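Local coordinates for endoglucanase, glycoside hydrolase family 5 protein (Cytophaga hutchinsonii, PDB 5IHS) that probably hydrolyses internal beta-1,4-glucosidic bonds of cellulose as a family 5 endoglucanase built on a TIM barrel, at residues Val50-Met55 with Lys276-Asn281; Ile122-His127 with Gln137-Glu142; Ile154-Asn159 with Met216-Phe221. All coordinates share one frame; numbering follows the deposited sequence. Where two conformers were deposited one is given.

Contact 1 of 3, residues Val50-Met55 with Lys276-Asn281; sequences VQLRGM and KISYCN
The barrel seam, where first and last strands of a (beta/alpha)8 fold join, is made here by R53, G54 and M55 running parallel beside Y279, C280 and N281. Y279 N gives its hydrogen to L52 O, G54 N to Y279 O and N281 N to G54 O, the ladder expected of parallel strands. On the face bearing R53 and Y279, Y279 CG lies between the backbone N and the carbonyl carbon (chi1 56°), which brings the ring beside the R53 chain. R53 CG lies over one face of that ring, 3.8 Å from its centroid, a CH-pi contact. The extended arginine chain then carries NE to Y279 OH at 3.0 Å, with the hydroxyl in the guanidinium plane and the ring plane turned 80° from it. Before the ladder, S278 OG replaces a backbone acceptor: L52 N donates to it at 2.8 Å and nearly straight (165°). Q51 NE2 reaches I277 O at 2.9 Å from above the carbonyl plane. Farther back, two waters bridge V50 O and K276 O, and one of them also bonds S278 OG. At the other end M55 and N281 lie side by side, with M55 CE 3.3 Å from N281 OD1. Helix 311-329 covers the R53 side, where D319 binds Y279 OH; D273, near the end of helix 262-274, pairs with R53, and strand 244-249 adjoins Y279-N281.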
loop_
_atom_site.group_PDB
_atom_site.type_symbol
_atom_site.label_atom_id
_atom_site.label_comp_id
_atom_site.label_asym_id
_atom_site.label_seq_id
_atom_site.Cartn_x
_atom_site.Cartn_y
_atom_site.Cartn_z
ATOM N N VAL A 50 5.112 -10.441 -10.837
ATOM C CA VAL A 50 4.770 -9.025 -10.842
ATOM C C VAL A 50 5.365 -8.332 -9.627
ATOM O O VAL A 50 5.263 -8.831 -8.497
ATOM C CB VAL A 50 3.240 -8.839 -10.881
ATOM C CG1 VAL A 50 2.875 -7.371 -10.847
ATOM C CG2 VAL A 50 2.645 -9.491 -12.112
ATOM N N GLN A 51 5.942 -7.153 -9.865
ATOM C CA GLN A 51 6.392 -6.249 -8.811
ATOM C C GLN A 51 5.856 -4.860 -9.135
ATOM O O GLN A 51 6.200 -4.288 -10.174
ATOM C CB GLN A 51 7.915 -6.218 -8.714
ATOM C CG GLN A 51 8.403 -5.404 -7.528
ATOM C CD GLN A 51 9.898 -5.262 -7.495
ATOM O OE1 GLN A 51 10.602 -5.735 -8.389
ATOM N NE2 GLN A 51 10.392 -4.587 -6.478
ATOM N N LEU A 52 4.997 -4.341 -8.266
ATOM C CA LEU A 52 4.396 -3.027 -8.414
ATOM C C LEU A 52 5.198 -2.012 -7.604
ATOM O O LEU A 52 5.803 -2.347 -6.584
ATOM C CB LEU A 52 2.949 -3.048 -7.910
ATOM C CG LEU A 52 2.044 -4.064 -8.614
ATOM C CD1 LEU A 52 0.653 -4.056 -7.999
ATOM C CD2 LEU A 52 1.962 -3.833 -10.126
ATOM N N ARG A 53 5.197 -0.760 -8.057
ATOM C CA ARG A 53 5.816 0.319 -7.297
ATOM C C ARG A 53 4.984 1.569 -7.497
ATOM O O ARG A 53 4.543 1.855 -8.618
ATOM C CB ARG A 53 7.241 0.638 -7.758
ATOM C CG ARG A 53 8.208 -0.518 -7.849
ATOM C CD ARG A 53 9.499 -0.012 -8.504
ATOM N NE ARG A 53 10.502 -1.057 -8.588
ATOM C CZ ARG A 53 10.554 -1.963 -9.549
ATOM N NH1 ARG A 53 9.701 -1.926 -10.567
ATOM N NH2 ARG A 53 11.499 -2.892 -9.508
ATOM N N GLY A 54 4.762 2.304 -6.417
ATOM C CA GLY A 54 3.975 3.508 -6.528
ATOM C C GLY A 54 3.996 4.353 -5.285
ATOM O O GLY A 54 4.980 4.373 -4.529
ATOM N N MET A 55 2.896 5.079 -5.097
ATOM C CA MET A 55 2.770 6.068 -4.045
ATOM C C MET A 55 1.538 5.804 -3.201
ATOM O O MET A 55 0.480 5.410 -3.713
ATOM C CB MET A 55 2.637 7.480 -4.614
ATOM C CG MET A 55 3.889 7.991 -5.304
ATOM S SD MET A 55 5.348 8.026 -4.254
ATOM C CE MET A 55 4.930 9.315 -3.063
ATOM N N LYS A 276 11.531 -9.243 -5.549
ATOM C CA LYS A 276 10.340 -8.855 -6.297
ATOM C C LYS A 276 9.186 -8.464 -5.366
ATOM O O LYS A 276 8.023 -8.812 -5.603
ATOM C CB LYS A 276 9.930 -9.948 -7.291
ATOM C CG LYS A 276 11.052 -10.298 -8.256
ATOM C CD LYS A 276 10.683 -11.443 -9.164
ATOM C CE LYS A 276 11.806 -11.804 -10.140
ATOM N NZ LYS A 276 13.186 -11.643 -9.624
ATOM N N ILE A 277 9.509 -7.687 -4.333
ATOM C CA ILE A 277 8.528 -7.204 -3.361
ATOM C C ILE A 277 8.029 -5.830 -3.797
ATOM O O ILE A 277 8.821 -4.908 -4.033
ATOM C CB ILE A 277 9.134 -7.148 -1.946
ATOM C CG1 ILE A 277 9.538 -8.556 -1.497
ATOM C CG2 ILE A 277 8.138 -6.525 -0.971
ATOM C CD1 ILE A 277 10.335 -8.595 -0.185
ATOM N N SER A 278 6.708 -5.691 -3.902
ATOM C CA SER A 278 6.104 -4.431 -4.302
ATOM C C SER A 278 6.227 -3.394 -3.186
ATOM O O SER A 278 6.257 -3.732 -1.995
ATOM C CB SER A 278 4.627 -4.659 -4.616
ATOM O OG SER A 278 4.430 -5.483 -5.761
ATOM N N TYR A 279 6.255 -2.115 -3.580
ATOM C CA TYR A 279 6.470 -1.054 -2.602
ATOM C C TYR A 279 5.776 0.258 -2.962
ATOM O O TYR A 279 5.708 0.642 -4.130
ATOM C CB TYR A 279 7.965 -0.849 -2.326
ATOM C CG TYR A 279 8.930 -0.556 -3.464
ATOM C CD1 TYR A 279 9.061 0.727 -3.992
ATOM C CD2 TYR A 279 9.808 -1.529 -3.921
ATOM C CE1 TYR A 279 10.009 1.027 -4.943
ATOM C CE2 TYR A 279 10.777 -1.234 -4.879
ATOM C CZ TYR A 279 10.879 0.050 -5.375
ATOM O OH TYR A 279 11.861 0.315 -6.320
ATOM N N CYS A 280 5.216 0.926 -1.944
ATOM C CA CYS A 280 4.573 2.234 -2.091
ATOM C C CYS A 280 5.113 3.200 -1.049
ATOM O O CYS A 280 5.161 2.864 0.138
ATOM C CB CYS A 280 3.057 2.168 -1.873
ATOM S SG CYS A 280 2.142 1.257 -3.098
ATOM N N ASN A 281 5.473 4.405 -1.482
ATOM C CA ASN A 281 6.069 5.408 -0.603
ATOM C C ASN A 281 5.029 6.291 0.077
ATOM O O ASN A 281 4.047 6.726 -0.537
ATOM C CB ASN A 281 7.014 6.302 -1.404
ATOM C CG ASN A 281 7.588 7.440 -0.579
ATOM O OD1 ASN A 281 7.276 8.606 -0.815
ATOM N ND2 ASN A 281 8.457 7.107 0.367
HETATM O O HOH W 1 5.358 -8.030 -5.803
HETATM O O HOH W 2 6.451 -11.012 -6.855
#

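Contact 2 of 3, residues Ile122-His127 with Gln137-Glu142; sequences IDYHSH and QRFFSE
Three aromatic rings, Y124 from the strand and F139 and F140 from the helix, form a cluster with I122 at its side. The F140 ring has F139 CD2 over the centre of one face, 3.8 Å above its plane, while its rim meets Y124 CB and I122 O; the Y124 CB contact is to F140 CE2, at 3.6 Å. At the edge of the F139 ring, I122 CG2 comes to 3.7 Å from CE2. The Y124 and F139 rings meet obliquely, planes 35° apart, with Y124 CD1 3.8 Å from F139 CD2. The Y124 plane is inclined 53° to that of F140. F140 leaves the helix beside the strand rather than straight at it, yet its CG, anti to the carbonyl carbon (chi1 -82°), brings the ring tip back to I122 and Y124. No hydrogen bond crosses; the join is apolar and fully buried. D123 points away from the helix, and H125 ND1 donates to the syn lone pair of its OD2 at 2.6 Å. This is the strand-to-helix half of the beta-alpha-beta unit leading to strand 153-156. Helix 133-147 runs antiparallel to strand 119-125 on the barrel's outside, with Y174 and V178 of helix 167-185 alongside Y124 and F140, M88 of strand 83-89 against Y124 and F139, and Y95 edge-to-face with F139.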
loop_
_atom_site.group_PDB
_atom_site.type_symbol
_atom_site.label_atom_id
_atom_site.label_comp_id
_atom_site.label_asym_id
_atom_site.label_seq_id
_atom_site.Cartn_x
_atom_site.Cartn_y
_atom_site.Cartn_z
ATOM N N ILE A 122 -6.828 -0.479 -1.466
ATOM C CA ILE A 122 -7.840 0.058 -0.565
ATOM C C ILE A 122 -7.344 -0.239 0.847
ATOM O O ILE A 122 -7.439 -1.376 1.308
ATOM C CB ILE A 122 -9.213 -0.570 -0.822
ATOM C CG1 ILE A 122 -9.698 -0.272 -2.243
ATOM C CG2 ILE A 122 -10.230 -0.090 0.220
ATOM C CD1 ILE A 122 -10.946 -1.023 -2.627
ATOM N N ASP A 123 -6.793 0.781 1.527
ATOM C CA ASP A 123 -6.139 0.638 2.830
ATOM C C ASP A 123 -7.035 1.142 3.959
ATOM O O ASP A 123 -7.367 2.335 4.035
ATOM C CB ASP A 123 -4.806 1.388 2.788
ATOM C CG ASP A 123 -4.225 1.743 4.154
ATOM O OD1 ASP A 123 -4.380 0.985 5.131
ATOM O OD2 ASP A 123 -3.556 2.831 4.193
ATOM N N TYR A 124 -7.419 0.219 4.841
ATOM C CA TYR A 124 -8.131 0.519 6.081
ATOM C C TYR A 124 -7.072 1.002 7.064
ATOM O O TYR A 124 -6.386 0.210 7.716
ATOM C CB TYR A 124 -8.851 -0.735 6.555
ATOM C CG TYR A 124 -9.984 -0.515 7.527
ATOM C CD1 TYR A 124 -11.190 0.041 7.097
ATOM C CD2 TYR A 124 -9.876 -0.871 8.859
ATOM C CE1 TYR A 124 -12.243 0.236 7.968
ATOM C CE2 TYR A 124 -10.936 -0.680 9.739
ATOM C CZ TYR A 124 -12.113 -0.122 9.284
ATOM O OH TYR A 124 -13.184 0.086 10.123
ATOM N N HIS A 125 -6.915 2.325 7.132
ATOM C CA HIS A 125 -5.726 2.933 7.724
ATOM C C HIS A 125 -5.944 3.118 9.223
ATOM O O HIS A 125 -6.172 4.216 9.734
ATOM C CB HIS A 125 -5.363 4.224 7.001
ATOM C CG HIS A 125 -3.936 4.617 7.182
ATOM N ND1 HIS A 125 -2.918 4.064 6.437
ATOM C CD2 HIS A 125 -3.360 5.502 8.031
ATOM C CE1 HIS A 125 -1.775 4.609 6.806
ATOM N NE2 HIS A 125 -2.011 5.478 7.778
ATOM N N SER A 126 -5.880 1.982 9.915
ATOM C CA SER A 126 -6.187 1.866 11.330
ATOM C C SER A 126 -5.022 1.269 12.109
ATOM O O SER A 126 -4.246 0.463 11.588
ATOM C CB SER A 126 -7.403 0.952 11.521
ATOM O OG SER A 126 -7.730 0.772 12.889
ATOM N N HIS A 127 -4.949 1.662 13.388
ATOM C CA HIS A 127 -4.067 1.071 14.389
ATOM C C HIS A 127 -4.815 0.201 15.393
ATOM O O HIS A 127 -4.201 -0.292 16.346
ATOM C CB HIS A 127 -3.314 2.163 15.168
ATOM C CG HIS A 127 -2.338 2.949 14.350
ATOM N ND1 HIS A 127 -1.315 2.362 13.641
ATOM C CD2 HIS A 127 -2.229 4.284 14.139
ATOM C CE1 HIS A 127 -0.618 3.308 13.029
ATOM N NE2 HIS A 127 -1.141 4.485 13.328
ATOM N N GLN A 137 -15.851 -4.939 8.533
ATOM C CA GLN A 137 -16.504 -5.920 7.680
ATOM C C GLN A 137 -17.513 -5.248 6.764
ATOM O O GLN A 137 -17.624 -5.604 5.586
ATOM C CB GLN A 137 -17.181 -6.982 8.546
ATOM C CG GLN A 137 -16.197 -7.932 9.209
ATOM C CD GLN A 137 -16.880 -8.925 10.126
ATOM O OE1 GLN A 137 -18.106 -9.103 10.084
ATOM N NE2 GLN A 137 -16.094 -9.588 10.961
ATOM N N ARG A 138 -18.254 -4.271 7.285
ATOM C CA ARG A 138 -19.236 -3.564 6.469
ATOM C C ARG A 138 -18.550 -2.823 5.327
ATOM O O ARG A 138 -18.973 -2.905 4.165
ATOM C CB ARG A 138 -20.030 -2.592 7.355
ATOM C CG ARG A 138 -21.129 -1.827 6.633
ATOM C CD ARG A 138 -22.072 -1.115 7.617
ATOM N NE ARG A 138 -21.390 -0.140 8.474
ATOM C CZ ARG A 138 -21.154 -0.287 9.781
ATOM N NH1 ARG A 138 -20.530 0.675 10.448
ATOM N NH2 ARG A 138 -21.539 -1.373 10.434
ATOM N N PHE A 139 -17.477 -2.098 5.648
ATOM C CA PHE A 139 -16.737 -1.349 4.638
ATOM C C PHE A 139 -16.211 -2.269 3.546
ATOM O O PHE A 139 -16.391 -2.010 2.349
ATOM C CB PHE A 139 -15.578 -0.602 5.292
ATOM C CG PHE A 139 -14.664 0.046 4.297
ATOM C CD1 PHE A 139 -15.075 1.164 3.592
ATOM C CD2 PHE A 139 -13.400 -0.464 4.053
ATOM C CE1 PHE A 139 -14.244 1.762 2.661
ATOM C CE2 PHE A 139 -12.565 0.128 3.123
ATOM C CZ PHE A 139 -12.988 1.244 2.422
ATOM N N PHE A 140 -15.528 -3.343 3.938
ATOM C CA PHE A 140 -14.930 -4.217 2.942
ATOM C C PHE A 140 -15.977 -4.990 2.158
ATOM O O PHE A 140 -15.772 -5.254 0.969
ATOM C CB PHE A 140 -13.864 -5.110 3.568
ATOM C CG PHE A 140 -12.549 -4.410 3.704
ATOM C CD1 PHE A 140 -11.810 -4.101 2.576
ATOM C CD2 PHE A 140 -12.070 -4.004 4.939
ATOM C CE1 PHE A 140 -10.613 -3.405 2.667
ATOM C CE2 PHE A 140 -10.859 -3.312 5.034
ATOM C CZ PHE A 140 -10.132 -3.022 3.889
ATOM N N SER A 141 -17.101 -5.358 2.783
ATOM C CA SER A 141 -18.193 -5.973 2.030
ATOM C C SER A 141 -18.696 -5.035 0.941
ATOM O O SER A 141 -18.953 -5.453 -0.197
ATOM C CB SER A 141 -19.354 -6.322 2.963
ATOM O OG SER A 141 -19.029 -7.377 3.838
ATOM N N GLU A 142 -18.865 -3.757 1.277
ATOM C CA GLU A 142 -19.332 -2.789 0.286
ATOM C C GLU A 142 -18.337 -2.640 -0.856
ATOM O O GLU A 142 -18.725 -2.596 -2.031
ATOM C CB GLU A 142 -19.558 -1.438 0.952
ATOM C CG GLU A 142 -20.746 -1.441 1.861
ATOM C CD GLU A 142 -20.917 -0.149 2.620
ATOM O OE1 GLU A 142 -20.179 0.816 2.336
ATOM O OE2 GLU A 142 -21.803 -0.101 3.502
#

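Contact 3 of 3, residues Ile154-Asn159 with Met216-Phe221; sequences IYEVYN and MYTLHF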
loop_
_atom_site.group_PDB
_atom_site.type_symbol
_atom_site.label_atom_id
_atom_site.label_comp_id
_atom_site.label_asym_id
_atom_site.label_seq_id
_atom_site.Cartn_x
_atom_site.Cartn_y
_atom_site.Cartn_z
ATOM N N ILE A 154 -6.596 -4.253 -4.886
ATOM C CA ILE A 154 -5.869 -4.927 -3.814
ATOM C C ILE A 154 -6.443 -4.398 -2.499
ATOM O O ILE A 154 -6.595 -3.185 -2.334
ATOM C CB ILE A 154 -4.358 -4.613 -3.901
ATOM C CG1 ILE A 154 -3.783 -5.081 -5.246
ATOM C CG2 ILE A 154 -3.603 -5.230 -2.726
ATOM C CD1 ILE A 154 -2.437 -4.464 -5.574
ATOM N N TYR A 155 -6.801 -5.299 -1.581
ATOM C CA TYR A 155 -7.360 -4.900 -0.295
ATOM C C TYR A 155 -6.282 -4.941 0.782
ATOM O O TYR A 155 -5.487 -5.879 0.827
ATOM C CB TYR A 155 -8.497 -5.830 0.124
ATOM C CG TYR A 155 -9.607 -5.956 -0.885
ATOM C CD1 TYR A 155 -10.667 -5.066 -0.900
ATOM C CD2 TYR A 155 -9.606 -6.976 -1.819
ATOM C CE1 TYR A 155 -11.695 -5.191 -1.821
ATOM C CE2 TYR A 155 -10.631 -7.113 -2.743
ATOM C CZ TYR A 155 -11.671 -6.220 -2.739
ATOM O OH TYR A 155 -12.698 -6.317 -3.652
ATOM N N GLU A 156 -6.280 -3.953 1.681
ATOM C CA GLU A 156 -5.346 -3.895 2.808
ATOM C C GLU A 156 -6.188 -3.665 4.063
ATOM O O GLU A 156 -6.675 -2.562 4.319
ATOM C CB GLU A 156 -4.290 -2.819 2.571
ATOM C CG GLU A 156 -3.342 -2.644 3.746
ATOM C CD GLU A 156 -2.270 -1.595 3.518
ATOM O OE1 GLU A 156 -2.317 -0.872 2.497
ATOM O OE2 GLU A 156 -1.351 -1.507 4.384
ATOM N N VAL A 157 -6.391 -4.735 4.839
ATOM C CA VAL A 157 -7.454 -4.742 5.849
ATOM C C VAL A 157 -7.080 -4.143 7.197
ATOM O O VAL A 157 -7.980 -3.877 8.005
ATOM C CB VAL A 157 -8.028 -6.159 6.049
ATOM C CG1 VAL A 157 -8.641 -6.669 4.745
ATOM C CG2 VAL A 157 -6.981 -7.130 6.583
ATOM N N TYR A 158 -5.798 -3.907 7.463
ATOM C CA TYR A 158 -5.386 -3.408 8.785
ATOM C C TYR A 158 -3.978 -2.807 8.645
ATOM O O TYR A 158 -2.986 -3.502 8.860
ATOM C CB TYR A 158 -5.400 -4.545 9.801
ATOM C CG TYR A 158 -5.257 -4.164 11.265
ATOM C CD1 TYR A 158 -4.798 -2.915 11.659
ATOM C CD2 TYR A 158 -5.586 -5.082 12.257
ATOM C CE1 TYR A 158 -4.663 -2.598 13.002
ATOM C CE2 TYR A 158 -5.458 -4.774 13.595
ATOM C CZ TYR A 158 -4.994 -3.530 13.963
ATOM O OH TYR A 158 -4.841 -3.174 15.284
ATOM N N ASN A 159 -3.911 -1.504 8.336
ATOM C CA ASN A 159 -2.642 -0.821 8.089
ATOM C C ASN A 159 -1.514 -1.231 9.037
ATOM O O ASN A 159 -0.521 -1.830 8.597
ATOM C CB ASN A 159 -2.887 0.685 8.187
ATOM C CG ASN A 159 -1.605 1.492 8.154
ATOM O OD1 ASN A 159 -0.744 1.252 7.320
ATOM N ND2 ASN A 159 -1.455 2.439 9.078
ATOM N N MET A 216 -1.318 -11.851 1.296
ATOM C CA MET A 216 0.031 -11.363 1.531
ATOM C C MET A 216 0.071 -10.654 2.876
ATOM O O MET A 216 -0.965 -10.362 3.478
ATOM C CB MET A 216 0.468 -10.403 0.415
ATOM C CG MET A 216 0.372 -11.009 -0.978
ATOM S SD MET A 216 0.851 -9.891 -2.308
ATOM C CE MET A 216 2.626 -10.065 -2.265
ATOM N N TYR A 217 1.285 -10.339 3.330
ATOM C CA TYR A 217 1.502 -9.773 4.657
ATOM C C TYR A 217 2.307 -8.489 4.555
ATOM O O TYR A 217 3.255 -8.386 3.770
ATOM C CB TYR A 217 2.178 -10.810 5.580
ATOM C CG TYR A 217 1.353 -12.077 5.632
ATOM C CD1 TYR A 217 1.518 -13.055 4.676
ATOM C CD2 TYR A 217 0.363 -12.260 6.584
ATOM C CE1 TYR A 217 0.731 -14.194 4.668
ATOM C CE2 TYR A 217 -0.423 -13.398 6.598
ATOM C CZ TYR A 217 -0.239 -14.362 5.633
ATOM O OH TYR A 217 -1.029 -15.491 5.645
ATOM N N THR A 218 1.913 -7.509 5.356
ATOM C CA THR A 218 2.489 -6.177 5.286
ATOM C C THR A 218 3.842 -6.083 5.972
ATOM O O THR A 218 3.999 -6.521 7.114
ATOM C CB THR A 218 1.552 -5.193 5.978
ATOM O OG1 THR A 218 0.234 -5.416 5.483
ATOM C CG2 THR A 218 1.980 -3.757 5.733
ATOM N N LEU A 219 4.774 -5.397 5.302
ATOM C CA LEU A 219 6.015 -4.921 5.892
ATOM C C LEU A 219 6.101 -3.413 5.677
ATOM O O LEU A 219 5.982 -2.944 4.540
ATOM C CB LEU A 219 7.219 -5.592 5.226
ATOM C CG LEU A 219 8.593 -5.145 5.717
ATOM C CD1 LEU A 219 8.801 -5.561 7.154
ATOM C CD2 LEU A 219 9.680 -5.711 4.822
ATOM N N HIS A 220 6.293 -2.651 6.757
ATOM C CA HIS A 220 6.521 -1.211 6.682
ATOM C C HIS A 220 7.888 -0.879 7.252
ATOM O O HIS A 220 8.235 -1.344 8.344
ATOM C CB HIS A 220 5.483 -0.438 7.486
ATOM C CG HIS A 220 4.139 -0.413 6.842
ATOM N ND1 HIS A 220 3.064 0.255 7.383
ATOM C CD2 HIS A 220 3.699 -0.963 5.686
ATOM C CE1 HIS A 220 2.018 0.117 6.586
ATOM N NE2 HIS A 220 2.384 -0.613 5.549
ATOM N N PHE A 221 8.654 -0.044 6.548
ATOM C CA PHE A 221 9.967 0.359 7.030
ATOM C C PHE A 221 10.189 1.843 6.783
ATOM O O PHE A 221 9.673 2.425 5.821
ATOM C CB PHE A 221 11.101 -0.476 6.396
ATOM C CG PHE A 221 11.343 -0.182 4.945
ATOM C CD1 PHE A 221 12.192 0.846 4.556
ATOM C CD2 PHE A 221 10.709 -0.917 3.954
ATOM C CE1 PHE A 221 12.395 1.143 3.215
ATOM C CE2 PHE A 221 10.924 -0.625 2.613
ATOM C CZ PHE A 221 11.755 0.405 2.251
HETATM O O HOH W 3 -1.322 -3.365 6.294
#
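E156 and H220 point tip to tip across the barrel interior, with the carboxylate plane turned 81° from the imidazole, and N159 crosses H220 at about a right angle. E156 reaches inward because CG is anti to the backbone N (chi1 176°) and the chain stays extended, which leaves OE2 4.0 Å from H220 NE2, too far for a direct bond. T247 OG1 bridges that interval, hydrogen-bonded both to E156 OE2 and to H220 NE2. The N159 amide is inclined 42° to the imidazole, and its OD1 comes in the ring plane to 3.1 Å from H220 CE1, a close contact at the carbon between the two ring nitrogens. H220 ND1 is bonded to E160 OE2, so both ring nitrogens have partners, which would fix the rotation of the ring. T218, pointing at the facing segment, sets CG2 4.2 Å from E156 OE2. Its OG1 bonds a water at 2.7 Å that also holds E156 OE2 at 2.7 Å and N159 O at 2.9 Å. No direct hydrogen bond spans the segments; this water and T247 OG1 make the polar links described. N159 and E160 begin the Asn-Glu-Pro sequence that in family 5 enzymes ends the fourth barrel strand and carries the acid/base glutamate, which is consistent with the contact lying at the active site. Strand 191-193 separates the two strands in the sheet; R85 of strand 83-89 forms a salt bridge with E156, and E248 of strand 244-249 touches N159 and H220.

How the contacts relate
All three contacts are buried and share one eight-stranded barrel, but at different depths: their centres lie about 8, 13 and 6 Å from the centre of the chain for contacts 1, 2 and 3. Contact 1 is a strand-to-strand seam rich in backbone bonds, with exposed K276 at its margin. Contact 2, in the outer layer between strand and helix, is apolar. Contact 3 is polar and water-bridged, across the interior. Contacts 2 and 3 meet through neighbouring strands, where I122 O and E156 N, 2.9 Å apart, probably hydrogen-bond. Contacts 1 and 3 touch by packing, L52 CD1 against I154 CD1 at 3.9 Å, whereas contacts 1 and 2 do not touch.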